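PDB 4MY0: GCN5-related N-acetyltransferase from Kribbella flavida, which probably transfers an acetyl group from acetyl-CoA to amine substrates, perhaps aminoglycosides. Local coordinates for residues A287-G295 and W320-L331; L351-R361 and D374-G382. One frame throughout, in Å; residues are numbered along the deposited sequence.

Contact 1. Residues A287-G295 and W320-L331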
ATOM      1  N   ALA C 287      21.094  27.752  34.709  1.00 25.65           N
ATOM      2  CA  ALA C 287      22.330  27.235  34.124  1.00 26.58           C
ATOM      3  C   ALA C 287      23.434  26.853  35.122  1.00 26.31           C
ATOM      4  O   ALA C 287      24.059  25.804  34.951  1.00 28.27           O
ATOM      5  CB  ALA C 287      22.869  28.179  33.031  1.00 23.20           C
ATOM      6  N   PRO C 288      23.689  27.690  36.157  1.00 27.82           N
ATOM      7  CA  PRO C 288      24.718  27.245  37.108  1.00 28.62           C
ATOM      8  C   PRO C 288      24.365  25.909  37.743  1.00 27.95           C
ATOM      9  O   PRO C 288      25.252  25.065  37.910  1.00 27.33           O
ATOM     10  CB  PRO C 288      24.725  28.354  38.174  1.00 28.39           C
ATOM     11  CG  PRO C 288      24.306  29.580  37.425  1.00 30.00           C
ATOM     12  CD  PRO C 288      23.282  29.089  36.406  1.00 27.10           C
ATOM     13  N   ALA C 289      23.092  25.709  38.075  1.00 27.18           N
ATOM     14  CA  ALA C 289      22.685  24.479  38.755  1.00 29.21           C
ATOM     15  C   ALA C 289      22.671  23.309  37.782  1.00 28.30           C
ATOM     16  O   ALA C 289      22.983  22.184  38.156  1.00 28.39           O
ATOM     17  CB  ALA C 289      21.317  24.644  39.424  1.00 29.38           C
ATOM     18  N   ALA C 290      22.296  23.570  36.533  1.00 24.60           N
ATOM     19  CA  ALA C 290      22.356  22.541  35.490  1.00 23.35           C
ATOM     20  C   ALA C 290      23.806  22.080  35.253  1.00 23.47           C
ATOM     21  O   ALA C 290      24.080  20.885  35.053  1.00 23.32           O
ATOM     22  CB  ALA C 290      21.746  23.075  34.180  1.00 22.25           C
ATOM     23  N   ILE C 291      24.730  23.033  35.249  1.00 23.93           N
ATOM     24  CA  ILE C 291      26.134  22.706  35.037  1.00 27.42           C
ATOM     25  C   ILE C 291      26.676  21.938  36.247  1.00 29.48           C
ATOM     26  O   ILE C 291      27.378  20.934  36.097  1.00 31.05           O
ATOM     27  CB  ILE C 291      26.985  23.971  34.800  1.00 28.90           C
ATOM     28  CG1 ILE C 291      26.725  24.552  33.405  1.00 29.84           C
ATOM     29  CG2 ILE C 291      28.477  23.660  35.037  1.00 27.37           C
ATOM     30  CD1 ILE C 291      27.005  23.554  32.248  1.00 26.43           C
ATOM     31  N   ALA C 292      26.334  22.409  37.445  1.00 25.89           N
ATOM     32  CA  ALA C 292      26.800  21.788  38.681  1.00 34.16           C
ATOM     33  C   ALA C 292      26.369  20.332  38.793  1.00 32.58           C
ATOM     34  O   ALA C 292      27.079  19.522  39.380  1.00 31.58           O
ATOM     35  CB  ALA C 292      26.312  22.574  39.896  1.00 34.73           C
ATOM     36  N   ALA C 293      25.207  19.996  38.234  1.00 26.23           N
ATOM     37  CA  ALA C 293      24.684  18.634  38.365  1.00 28.66           C
ATOM     38  C   ALA C 293      25.101  17.704  37.214  1.00 33.06           C
ATOM     39  O   ALA C 293      24.933  16.485  37.310  1.00 36.25           O
ATOM     40  CB  ALA C 293      23.171  18.662  38.515  1.00 31.67           C
ATOM     41  N   ARG C 294      25.636  18.278  36.132  1.00 29.33           N
ATOM     42  CA  ARG C 294      26.007  17.503  34.948  1.00 29.78           C
ATOM     43  C   ARG C 294      27.266  16.672  35.182  1.00 30.51           C
ATOM     44  O   ARG C 294      28.156  17.085  35.921  1.00 34.53           O
ATOM     45  CB  ARG C 294      26.250  18.435  33.750  1.00 27.24           C
ATOM     46  CG  ARG C 294      26.234  17.707  32.392  1.00 24.97           C
ATOM     47  CD  ARG C 294      26.606  18.632  31.250  1.00 28.32           C
ATOM     48  NE  ARG C 294      26.199  18.133  29.925  1.00 28.95           N
ATOM     49  CZ  ARG C 294      26.890  17.236  29.220  1.00 29.57           C
ATOM     50  NH1 ARG C 294      28.009  16.724  29.721  1.00 31.43           N
ATOM     51  NH2 ARG C 294      26.473  16.846  28.015  1.00 32.03           N
ATOM     52  N   GLY C 295      27.346  15.499  34.561  1.00 25.41           N
ATOM     53  CA  GLY C 295      28.619  14.787  34.503  1.00 26.24           C
ATOM     54  C   GLY C 295      29.389  15.346  33.321  1.00 29.25           C
ATOM     55  O   GLY C 295      28.777  15.748  32.330  1.00 30.87           O
ATOM     56  N   TRP C 320      29.475  34.531  32.192  1.00 27.83           N
ATOM     57  CA  TRP C 320      29.801  33.481  33.129  1.00 30.05           C
ATOM     58  C   TRP C 320      31.133  32.844  32.763  1.00 31.42           C
ATOM     59  O   TRP C 320      31.546  32.860  31.604  1.00 33.26           O
ATOM     60  CB  TRP C 320      28.707  32.416  33.078  1.00 30.89           C
ATOM     61  CG  TRP C 320      27.354  32.908  33.486  1.00 31.16           C
ATOM     62  CD1 TRP C 320      26.386  33.426  32.671  1.00 33.18           C
ATOM     63  CD2 TRP C 320      26.805  32.905  34.809  1.00 30.73           C
ATOM     64  NE1 TRP C 320      25.277  33.755  33.410  1.00 32.87           N
ATOM     65  CE2 TRP C 320      25.508  33.443  34.726  1.00 33.21           C
ATOM     66  CE3 TRP C 320      27.289  32.504  36.060  1.00 30.94           C
ATOM     67  CZ2 TRP C 320      24.684  33.589  35.851  1.00 36.03           C
ATOM     68  CZ3 TRP C 320      26.474  32.656  37.178  1.00 33.53           C
ATOM     69  CH2 TRP C 320      25.187  33.192  37.066  1.00 36.13           C
ATOM     70  N   HIS C 321      31.813  32.299  33.762  1.00 34.67           N
ATOM     71  CA  HIS C 321      33.005  31.505  33.526  1.00 34.98           C
ATOM     72  C   HIS C 321      32.693  30.030  33.786  1.00 33.02           C
ATOM     73  O   HIS C 321      32.152  29.668  34.839  1.00 29.33           O
ATOM     74  CB  HIS C 321      34.154  31.965  34.419  1.00 43.12           C
ATOM     75  CG  HIS C 321      35.380  31.122  34.281  1.00 48.19           C
ATOM     76  ND1 HIS C 321      36.202  31.182  33.175  1.00 51.48           N
ATOM     77  CD2 HIS C 321      35.902  30.169  35.087  1.00 51.11           C
ATOM     78  CE1 HIS C 321      37.186  30.312  33.312  1.00 52.81           C
ATOM     79  NE2 HIS C 321      37.027  29.685  34.465  1.00 55.23           N
ATOM     80  N   LEU C 322      33.000  29.184  32.809  1.00 33.65           N
ATOM     81  CA  LEU C 322      32.814  27.745  32.966  1.00 31.66           C
ATOM     82  C   LEU C 322      34.146  27.070  33.306  1.00 35.53           C
ATOM     83  O   LEU C 322      35.129  27.188  32.564  1.00 38.28           O
ATOM     84  CB  LEU C 322      32.209  27.137  31.699  1.00 27.85           C
ATOM     85  CG  LEU C 322      32.038  25.612  31.686  1.00 35.58           C
ATOM     86  CD1 LEU C 322      30.933  25.167  32.637  1.00 31.93           C
ATOM     87  CD2 LEU C 322      31.763  25.122  30.272  1.00 34.89           C
ATOM     88  N   SER C 323      34.173  26.370  34.438  1.00 32.81           N
ATOM     89  CA  SER C 323      35.355  25.630  34.873  1.00 36.15           C
ATOM     90  C   SER C 323      35.014  24.145  34.856  1.00 38.11           C
ATOM     91  O   SER C 323      34.063  23.713  35.522  1.00 36.85           O
ATOM     92  CB  SER C 323      35.753  26.057  36.290  1.00 36.79           C
ATOM     93  OG  SER C 323      37.018  25.528  36.656  1.00 41.71           O
ATOM     94  N   VAL C 324      35.762  23.372  34.070  1.00 36.70           N
ATOM     95  CA  VAL C 324      35.554  21.929  34.001  1.00 33.38           C
ATOM     96  C   VAL C 324      36.850  21.193  34.280  1.00 37.34           C
ATOM     97  O   VAL C 324      37.863  21.453  33.632  1.00 38.59           O
ATOM     98  CB  VAL C 324      35.051  21.484  32.636  1.00 32.99           C
ATOM     99  CG1 VAL C 324      34.959  19.966  32.596  1.00 35.78           C
ATOM    100  CG2 VAL C 324      33.686  22.114  32.330  1.00 31.16           C
ATOM    101  N   ALA C 325      36.820  20.283  35.249  1.00 40.87           N
ATOM    102  CA  ALA C 325      37.989  19.461  35.577  1.00 40.50           C
ATOM    103  C   ALA C 325      37.546  18.223  36.339  1.00 43.71           C
ATOM    104  O   ALA C 325      36.654  18.306  37.192  1.00 44.34           O
ATOM    105  CB  ALA C 325      38.989  20.252  36.400  1.00 40.70           C
ATOM    106  N   ASP C 326      38.153  17.081  36.013  1.00 45.63           N
ATOM    107  CA  ASP C 326      37.939  15.843  36.762  1.00 47.17           C
ATOM    108  C   ASP C 326      36.468  15.427  36.822  1.00 44.97           C
ATOM    109  O   ASP C 326      35.979  14.963  37.856  1.00 47.47           O
ATOM    110  CB  ASP C 326      38.524  15.967  38.176  1.00 50.19           C
ATOM    111  CG  ASP C 326      40.010  16.295  38.163  1.00 59.51           C
ATOM    112  OD1 ASP C 326      40.455  17.129  38.985  1.00 62.99           O
ATOM    113  OD2 ASP C 326      40.735  15.714  37.327  1.00 63.73           O
ATOM    114  N   GLY C 327      35.770  15.625  35.712  1.00 38.00           N
ATOM    115  CA  GLY C 327      34.412  15.136  35.554  1.00 36.18           C
ATOM    116  C   GLY C 327      33.328  16.038  36.108  1.00 37.20           C
ATOM    117  O   GLY C 327      32.146  15.736  35.968  1.00 38.34           O
ATOM    118  N   THR C 328      33.730  17.142  36.734  1.00 37.10           N
ATOM    119  CA  THR C 328      32.797  18.053  37.394  1.00 37.87           C
ATOM    120  C   THR C 328      32.892  19.472  36.806  1.00 38.49           C
ATOM    121  O   THR C 328      33.971  19.904  36.387  1.00 41.87           O
ATOM    122  CB  THR C 328      33.057  18.049  38.930  1.00 53.33           C
ATOM    123  OG1 THR C 328      32.374  16.937  39.528  1.00 53.75           O
ATOM    124  CG2 THR C 328      32.591  19.330  39.595  1.00 54.04           C
ATOM    125  N   GLY C 329      31.769  20.187  36.747  1.00 37.04           N
ATOM    126  CA  GLY C 329      31.758  21.531  36.190  1.00 33.68           C
ATOM    127  C   GLY C 329      31.168  22.578  37.121  1.00 32.34           C
ATOM    128  O   GLY C 329      30.309  22.275  37.952  1.00 32.99           O
ATOM    129  N   GLU C 330      31.630  23.817  36.981  1.00 31.59           N
ATOM    130  CA  GLU C 330      31.058  24.936  37.718  1.00 31.86           C
ATOM    131  C   GLU C 330      30.932  26.176  36.839  1.00 35.16           C
ATOM    132  O   GLU C 330      31.834  26.491  36.060  1.00 38.18           O
ATOM    133  CB  GLU C 330      31.915  25.281  38.939  1.00 34.15           C
ATOM    134  CG  GLU C 330      31.167  26.109  39.974  1.00 41.64           C
ATOM    135  CD  GLU C 330      32.041  26.525  41.152  1.00 50.11           C
ATOM    136  OE1 GLU C 330      31.482  27.041  42.147  1.00 54.92           O
ATOM    137  OE2 GLU C 330      33.278  26.344  41.082  1.00 50.81           O
ATOM    138  N   LEU C 331      29.822  26.893  36.990  1.00 35.86           N
ATOM    139  CA  LEU C 331      29.585  28.128  36.248  1.00 34.02           C
ATOM    140  C   LEU C 331      29.492  29.307  37.221  1.00 36.55           C
ATOM    141  O   LEU C 331      28.604  29.338  38.069  1.00 35.16           O
ATOM    142  CB  LEU C 331      28.282  28.006  35.466  1.00 28.99           C
ATOM    143  CG  LEU C 331      28.061  28.934  34.280  1.00 30.69           C
ATOM    144  CD1 LEU C 331      29.028  28.569  33.159  1.00 26.28           C
ATOM    145  CD2 LEU C 331      26.612  28.844  33.809  1.00 30.01           C
TER
HETATM  146  O   HOH W   1      27.761  25.772  38.499  1.00 30.95           O
HETATM  147  O   HOH W   2      29.293  19.025  37.346  1.00 28.00           O
HETATM  148  O   HOH W   3      29.742  20.645  40.529  1.00 55.05           O
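Ile291 CG2 rests on Gly329 and Pro288 CG meets the Trp320 ring where the short helix 287-293 lies along the outermost strand, within this chain, of the five-stranded sheet of the sterol carrier protein-like domain. Helix 287-293 and strand 328-331 run nearly antiparallel, at 167°, and their axes approach to 6.4 Å.

The apolar contacts come first. Ile291 sets CG2 against the backbone of the edge strand, 3.6 Å from Gly329 C; the methyl sits anti to the backbone N of Ile291, and the glycine allows this close approach. Ile291 CG2 also meets Leu322 CD1 on the neighbouring strand at 3.8 Å. Leu331 places CD2 against Ala287 CB, and this methyl also lies over one face of the Trp320 indole, towards its rim. Pro288 crosses that indole at about a right angle, its CG 4.1 Å from the centroid of the six-membered ring in an off-centre CH-pi contact.

The polar contacts run through water, since no direct hydrogen bond joins the helix to the strands. Water 2 accepts from Gly329 N and lies near Ile291 O and 2.7 Å from Arg294 O. Water 3 donates to both Ala292 O and Gly329 O. The two strands themselves pair through Ser323 and Glu330 and are joined by a type I' beta turn from Ala325 to Thr328.

Near the start of the helix, water 1 takes the N-H of Leu331 at 2.8 Å from Leu331 N and donates to Pro288 O at 2.7 Å.

Contact 2. Residues L351-R361 and D374-G382; sequences LYAGTPLAALR and DRLLDTAFG
Arg361 meets Asp374 side-on in a two-pronged salt bridge: Arg361 NE reaches Asp374 OD1 at 2.8 Å, and Arg361 NH1 reaches Asp374 OD2 at 2.9 Å. Both carboxylate oxygens are approached on their syn sides, and the two flat groups are nearly coplanar, 25° apart. The arginine chain is extended from CG to NE, which carries the guanidinium out to the acid.

One helical turn further along 374-380, Asp378 OD1 uses its syn lone pair to accept the N-H of Leu357, 3.0 Å from Leu357 N. That amide belongs to the first turn of helix 357-361, directly after Pro356 at the N-cap position. Leu357 lies between the two acids and sets CD2 against Leu377 CB at 4.1 Å.

At the other end of the contact, Phe381 presents one ring face to Leu351 CG, the two side chains crossing at about a right angle; Leu351 O lies 3.5 Å from Phe381 CG. Next to this ring, helix 345-352 ends in a Schellman motif whose positive-phi residue, Gly354, brings its CA within 3.7 Å of Phe381 O. These helices belong to the sterol carrier protein-like domain, where helix 371-380 packs on the five-stranded sheet: Leu377 reaches strands 302-309 and 341-344, and Leu357 also touches 341-344.

Further out, Arg361 NH1 has a second acceptor in Gly368 O, so that nitrogen bridges the acid and a backbone carbonyl. Asp378 OD2 turns to Arg183 of a second subunit, with which it forms a salt bridge.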
ATOM      1  N   LEU C 351      24.285  23.364  23.264  1.00 27.31           N
ATOM      2  CA  LEU C 351      25.658  23.170  23.737  1.00 25.82           C
ATOM      3  C   LEU C 351      25.690  22.207  24.932  1.00 25.36           C
ATOM      4  O   LEU C 351      26.532  21.299  24.992  1.00 25.79           O
ATOM      5  CB  LEU C 351      26.285  24.514  24.124  1.00 25.72           C
ATOM      6  CG  LEU C 351      27.620  24.452  24.859  1.00 29.86           C
ATOM      7  CD1 LEU C 351      28.680  23.928  23.926  1.00 29.58           C
ATOM      8  CD2 LEU C 351      28.037  25.809  25.456  1.00 30.25           C
ATOM      9  N   TYR C 352      24.758  22.399  25.867  1.00 23.01           N
ATOM     10  CA  TYR C 352      24.639  21.545  27.054  1.00 23.27           C
ATOM     11  C   TYR C 352      24.387  20.100  26.648  1.00 25.12           C
ATOM     12  O   TYR C 352      24.821  19.165  27.327  1.00 23.75           O
ATOM     13  CB  TYR C 352      23.486  22.040  27.931  1.00 21.84           C
ATOM     14  CG  TYR C 352      23.337  21.335  29.267  1.00 23.44           C
ATOM     15  CD1 TYR C 352      23.937  21.854  30.408  1.00 25.26           C
ATOM     16  CD2 TYR C 352      22.572  20.173  29.396  1.00 22.72           C
ATOM     17  CE1 TYR C 352      23.806  21.230  31.637  1.00 24.12           C
ATOM     18  CE2 TYR C 352      22.418  19.541  30.635  1.00 21.89           C
ATOM     19  CZ  TYR C 352      23.044  20.086  31.747  1.00 25.83           C
ATOM     20  OH  TYR C 352      22.925  19.492  32.984  1.00 21.75           O
ATOM     21  N   ALA C 353      23.681  19.926  25.536  1.00 20.30           N
ATOM     22  CA  ALA C 353      23.338  18.595  25.050  1.00 26.89           C
ATOM     23  C   ALA C 353      24.460  17.948  24.236  1.00 29.32           C
ATOM     24  O   ALA C 353      24.311  16.812  23.789  1.00 33.02           O
ATOM     25  CB  ALA C 353      22.056  18.652  24.210  1.00 25.86           C
ATOM     26  N   GLY C 354      25.556  18.674  24.015  1.00 26.80           N
ATOM     27  CA  GLY C 354      26.677  18.152  23.244  1.00 26.94           C
ATOM     28  C   GLY C 354      26.637  18.390  21.733  1.00 29.21           C
ATOM     29  O   GLY C 354      27.407  17.793  20.985  1.00 29.83           O
ATOM     30  N   THR C 355      25.754  19.261  21.262  1.00 26.15           N
ATOM     31  CA  THR C 355      25.750  19.610  19.839  1.00 25.95           C
ATOM     32  C   THR C 355      27.076  20.311  19.488  1.00 31.17           C
ATOM     33  O   THR C 355      27.508  21.212  20.201  1.00 30.81           O
ATOM     34  CB  THR C 355      24.540  20.510  19.509  1.00 29.77           C
ATOM     35  OG1 THR C 355      23.343  19.881  19.988  1.00 30.82           O
ATOM     36  CG2 THR C 355      24.409  20.765  18.002  1.00 25.38           C
ATOM     37  N   PRO C 356      27.736  19.887  18.397  1.00 30.41           N
ATOM     38  CA  PRO C 356      29.043  20.464  18.021  1.00 29.98           C
ATOM     39  C   PRO C 356      28.972  21.975  17.781  1.00 31.96           C
ATOM     40  O   PRO C 356      27.971  22.469  17.241  1.00 30.41           O
ATOM     41  CB  PRO C 356      29.389  19.755  16.696  1.00 30.16           C
ATOM     42  CG  PRO C 356      28.502  18.542  16.632  1.00 34.72           C
ATOM     43  CD  PRO C 356      27.271  18.859  17.446  1.00 31.44           C
ATOM     44  N   LEU C 357      30.023  22.695  18.162  1.00 32.28           N
ATOM     45  CA  LEU C 357      30.036  24.144  18.017  1.00 35.61           C
ATOM     46  C   LEU C 357      29.942  24.554  16.549  1.00 36.56           C
ATOM     47  O   LEU C 357      29.299  25.554  16.221  1.00 36.77           O
ATOM     48  CB  LEU C 357      31.288  24.753  18.659  1.00 41.29           C
ATOM     49  CG  LEU C 357      31.135  25.361  20.058  1.00 44.62           C
ATOM     50  CD1 LEU C 357      30.233  26.590  20.049  1.00 44.93           C
ATOM     51  CD2 LEU C 357      30.592  24.332  21.006  1.00 46.30           C
ATOM     52  N   ALA C 358      30.584  23.782  15.674  1.00 34.97           N
ATOM     53  CA  ALA C 358      30.513  24.048  14.240  1.00 38.41           C
ATOM     54  C   ALA C 358      29.057  24.164  13.769  1.00 36.06           C
ATOM     55  O   ALA C 358      28.699  25.098  13.045  1.00 37.43           O
ATOM     56  CB  ALA C 358      31.236  22.966  13.468  1.00 37.43           C
ATOM     57  N   ALA C 359      28.221  23.218  14.188  1.00 30.45           N
ATOM     58  CA  ALA C 359      26.812  23.231  13.804  1.00 27.92           C
ATOM     59  C   ALA C 359      26.054  24.419  14.384  1.00 29.65           C
ATOM     60  O   ALA C 359      25.171  24.980  13.723  1.00 26.69           O
ATOM     61  CB  ALA C 359      26.130  21.922  14.207  1.00 27.92           C
ATOM     62  N   LEU C 360      26.373  24.784  15.627  1.00 26.84           N
ATOM     63  CA  LEU C 360      25.700  25.897  16.292  1.00 27.50           C
ATOM     64  C   LEU C 360      26.038  27.234  15.637  1.00 28.31           C
ATOM     65  O   LEU C 360      25.210  28.153  15.598  1.00 28.20           O
ATOM     66  CB  LEU C 360      26.082  25.953  17.771  1.00 28.48           C
ATOM     67  CG  LEU C 360      25.695  24.729  18.590  1.00 30.85           C
ATOM     68  CD1 LEU C 360      26.099  24.926  20.027  1.00 32.09           C
ATOM     69  CD2 LEU C 360      24.200  24.493  18.478  1.00 30.46           C
ATOM     70  N   ARG C 361      27.261  27.354  15.138  1.00 25.85           N
ATOM     71  CA  ARG C 361      27.660  28.588  14.484  1.00 27.87           C
ATOM     72  C   ARG C 361      26.988  28.684  13.122  1.00 28.75           C
ATOM     73  O   ARG C 361      26.462  29.728  12.759  1.00 31.68           O
ATOM     74  CB  ARG C 361      29.176  28.659  14.335  1.00 27.86           C
ATOM     75  CG  ARG C 361      29.903  28.862  15.640  1.00 30.27           C
ATOM     76  CD  ARG C 361      31.363  29.231  15.391  1.00 32.52           C
ATOM     77  NE  ARG C 361      32.092  29.401  16.646  1.00 35.97           N
ATOM     78  CZ  ARG C 361      32.197  30.558  17.298  1.00 37.95           C
ATOM     79  NH1 ARG C 361      32.880  30.620  18.436  1.00 39.04           N
ATOM     80  NH2 ARG C 361      31.619  31.653  16.813  1.00 39.43           N
ATOM     81  N   ASP C 374      36.011  27.022  21.273  1.00 58.33           N
ATOM     82  CA  ASP C 374      35.190  25.993  20.626  1.00 53.64           C
ATOM     83  C   ASP C 374      35.686  24.580  20.913  1.00 46.03           C
ATOM     84  O   ASP C 374      34.901  23.683  21.218  1.00 42.25           O
ATOM     85  CB  ASP C 374      35.153  26.210  19.109  1.00 56.70           C
ATOM     86  CG  ASP C 374      34.211  27.326  18.694  1.00 60.53           C
ATOM     87  OD1 ASP C 374      33.790  27.337  17.515  1.00 61.15           O
ATOM     88  OD2 ASP C 374      33.886  28.188  19.542  1.00 63.68           O
ATOM     89  N   ARG C 375      36.995  24.389  20.815  1.00 47.14           N
ATOM     90  CA  ARG C 375      37.590  23.077  21.043  1.00 50.86           C
ATOM     91  C   ARG C 375      37.449  22.625  22.496  1.00 50.03           C
ATOM     92  O   ARG C 375      37.117  21.467  22.756  1.00 52.59           O
ATOM     93  CB  ARG C 375      39.056  23.067  20.607  1.00 54.88           C
ATOM     94  CG  ARG C 375      39.236  22.930  19.106  1.00 59.94           C
ATOM     95  CD  ARG C 375      40.692  22.714  18.724  1.00 67.86           C
ATOM     96  NE  ARG C 375      41.468  23.945  18.813  1.00 75.15           N
ATOM     97  CZ  ARG C 375      41.546  24.849  17.841  1.00 80.31           C
ATOM     98  NH1 ARG C 375      42.278  25.944  18.006  1.00 82.64           N
ATOM     99  NH2 ARG C 375      40.890  24.660  16.702  1.00 80.59           N
ATOM    100  N   LEU C 376      37.700  23.535  23.435  1.00 49.22           N
ATOM    101  CA  LEU C 376      37.512  23.240  24.858  1.00 50.81           C
ATOM    102  C   LEU C 376      36.058  22.850  25.166  1.00 44.45           C
ATOM    103  O   LEU C 376      35.792  21.799  25.757  1.00 43.21           O
ATOM    104  CB  LEU C 376      37.933  24.434  25.728  1.00 52.85           C
ATOM    105  CG  LEU C 376      39.407  24.657  26.099  1.00 55.28           C
ATOM    106  CD1 LEU C 376      40.324  23.539  25.601  1.00 55.95           C
ATOM    107  CD2 LEU C 376      39.889  26.013  25.611  1.00 56.37           C
ATOM    108  N   LEU C 377      35.119  23.695  24.758  1.00 41.86           N
ATOM    109  CA  LEU C 377      33.706  23.408  24.972  1.00 38.84           C
ATOM    110  C   LEU C 377      33.269  22.096  24.327  1.00 41.96           C
ATOM    111  O   LEU C 377      32.490  21.336  24.911  1.00 40.07           O
ATOM    112  CB  LEU C 377      32.849  24.555  24.443  1.00 39.07           C
ATOM    113  CG  LEU C 377      32.937  25.852  25.239  1.00 37.77           C
ATOM    114  CD1 LEU C 377      32.227  26.970  24.491  1.00 32.48           C
ATOM    115  CD2 LEU C 377      32.329  25.652  26.609  1.00 35.58           C
ATOM    116  N   ASP C 378      33.763  21.832  23.119  1.00 45.27           N
ATOM    117  CA  ASP C 378      33.378  20.620  22.397  1.00 47.65           C
ATOM    118  C   ASP C 378      33.708  19.352  23.198  1.00 47.53           C
ATOM    119  O   ASP C 378      32.849  18.486  23.389  1.00 45.74           O
ATOM    120  CB  ASP C 378      34.031  20.582  21.005  1.00 53.52           C
ATOM    121  CG  ASP C 378      33.112  21.121  19.896  1.00 57.27           C
ATOM    122  OD1 ASP C 378      32.000  21.611  20.195  1.00 55.23           O
ATOM    123  OD2 ASP C 378      33.510  21.059  18.712  1.00 61.42           O
ATOM    124  N   THR C 379      34.941  19.251  23.687  1.00 50.53           N
ATOM    125  CA  THR C 379      35.344  18.064  24.452  1.00 53.38           C
ATOM    126  C   THR C 379      34.711  17.981  25.852  1.00 47.70           C
ATOM    127  O   THR C 379      34.314  16.904  26.293  1.00 49.85           O
ATOM    128  CB  THR C 379      36.878  17.927  24.537  1.00 56.86           C
ATOM    129  OG1 THR C 379      37.441  19.122  25.088  1.00 60.48           O
ATOM    130  CG2 THR C 379      37.452  17.699  23.151  1.00 57.39           C
ATOM    131  N   ALA C 380      34.619  19.119  26.536  1.00 39.87           N
ATOM    132  CA  ALA C 380      33.924  19.206  27.823  1.00 40.54           C
ATOM    133  C   ALA C 380      32.521  18.589  27.775  1.00 40.22           C
ATOM    134  O   ALA C 380      32.183  17.716  28.577  1.00 42.51           O
ATOM    135  CB  ALA C 380      33.832  20.661  28.268  1.00 38.13           C
ATOM    136  N   PHE C 381      31.707  19.052  26.831  1.00 35.78           N
ATOM    137  CA  PHE C 381      30.333  18.573  26.718  1.00 34.47           C
ATOM    138  C   PHE C 381      30.235  17.326  25.848  1.00 34.76           C
ATOM    139  O   PHE C 381      29.144  16.821  25.586  1.00 34.05           O
ATOM    140  CB  PHE C 381      29.424  19.681  26.180  1.00 28.69           C
ATOM    141  CG  PHE C 381      29.219  20.823  27.148  1.00 28.87           C
ATOM    142  CD1 PHE C 381      28.215  20.766  28.105  1.00 24.82           C
ATOM    143  CD2 PHE C 381      30.037  21.951  27.104  1.00 31.00           C
ATOM    144  CE1 PHE C 381      28.020  21.823  29.000  1.00 24.41           C
ATOM    145  CE2 PHE C 381      29.847  23.009  27.991  1.00 32.11           C
ATOM    146  CZ  PHE C 381      28.836  22.944  28.940  1.00 27.18           C
ATOM    147  N   GLY C 382      31.382  16.827  25.405  1.00 38.46           N
ATOM    148  CA  GLY C 382      31.410  15.631  24.583  1.00 42.56           C
ATOM    149  C   GLY C 382      31.026  14.370  25.335  1.00 47.86           C
ATOM    150  O   GLY C 382      30.864  14.385  26.555  1.00 53.44           O
TER

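How the contacts relate
Contact 1 and contact 2 both fall within the sterol carrier protein-like domain, and their centres are about 14 Å apart. They follow one another along the chain, and Tyr352 joins them: its OH is 2.7 Å from Ala290 O, a probable hydrogen bond to helix 287-293, while Arg294 NH2 comes within 2.9 Å of Tyr352 O, probably a second. Apolar packing makes another link, with Leu322 CD2 3.7 Å from Phe381 CE2. Both contacts lie away from the acetyl-CoA sites, and none of the residues seen to bind acetyl-CoA belongs to either contact. Contact 1 has no partner in another chain of the assembly, whereas contact 2 borders a second subunit.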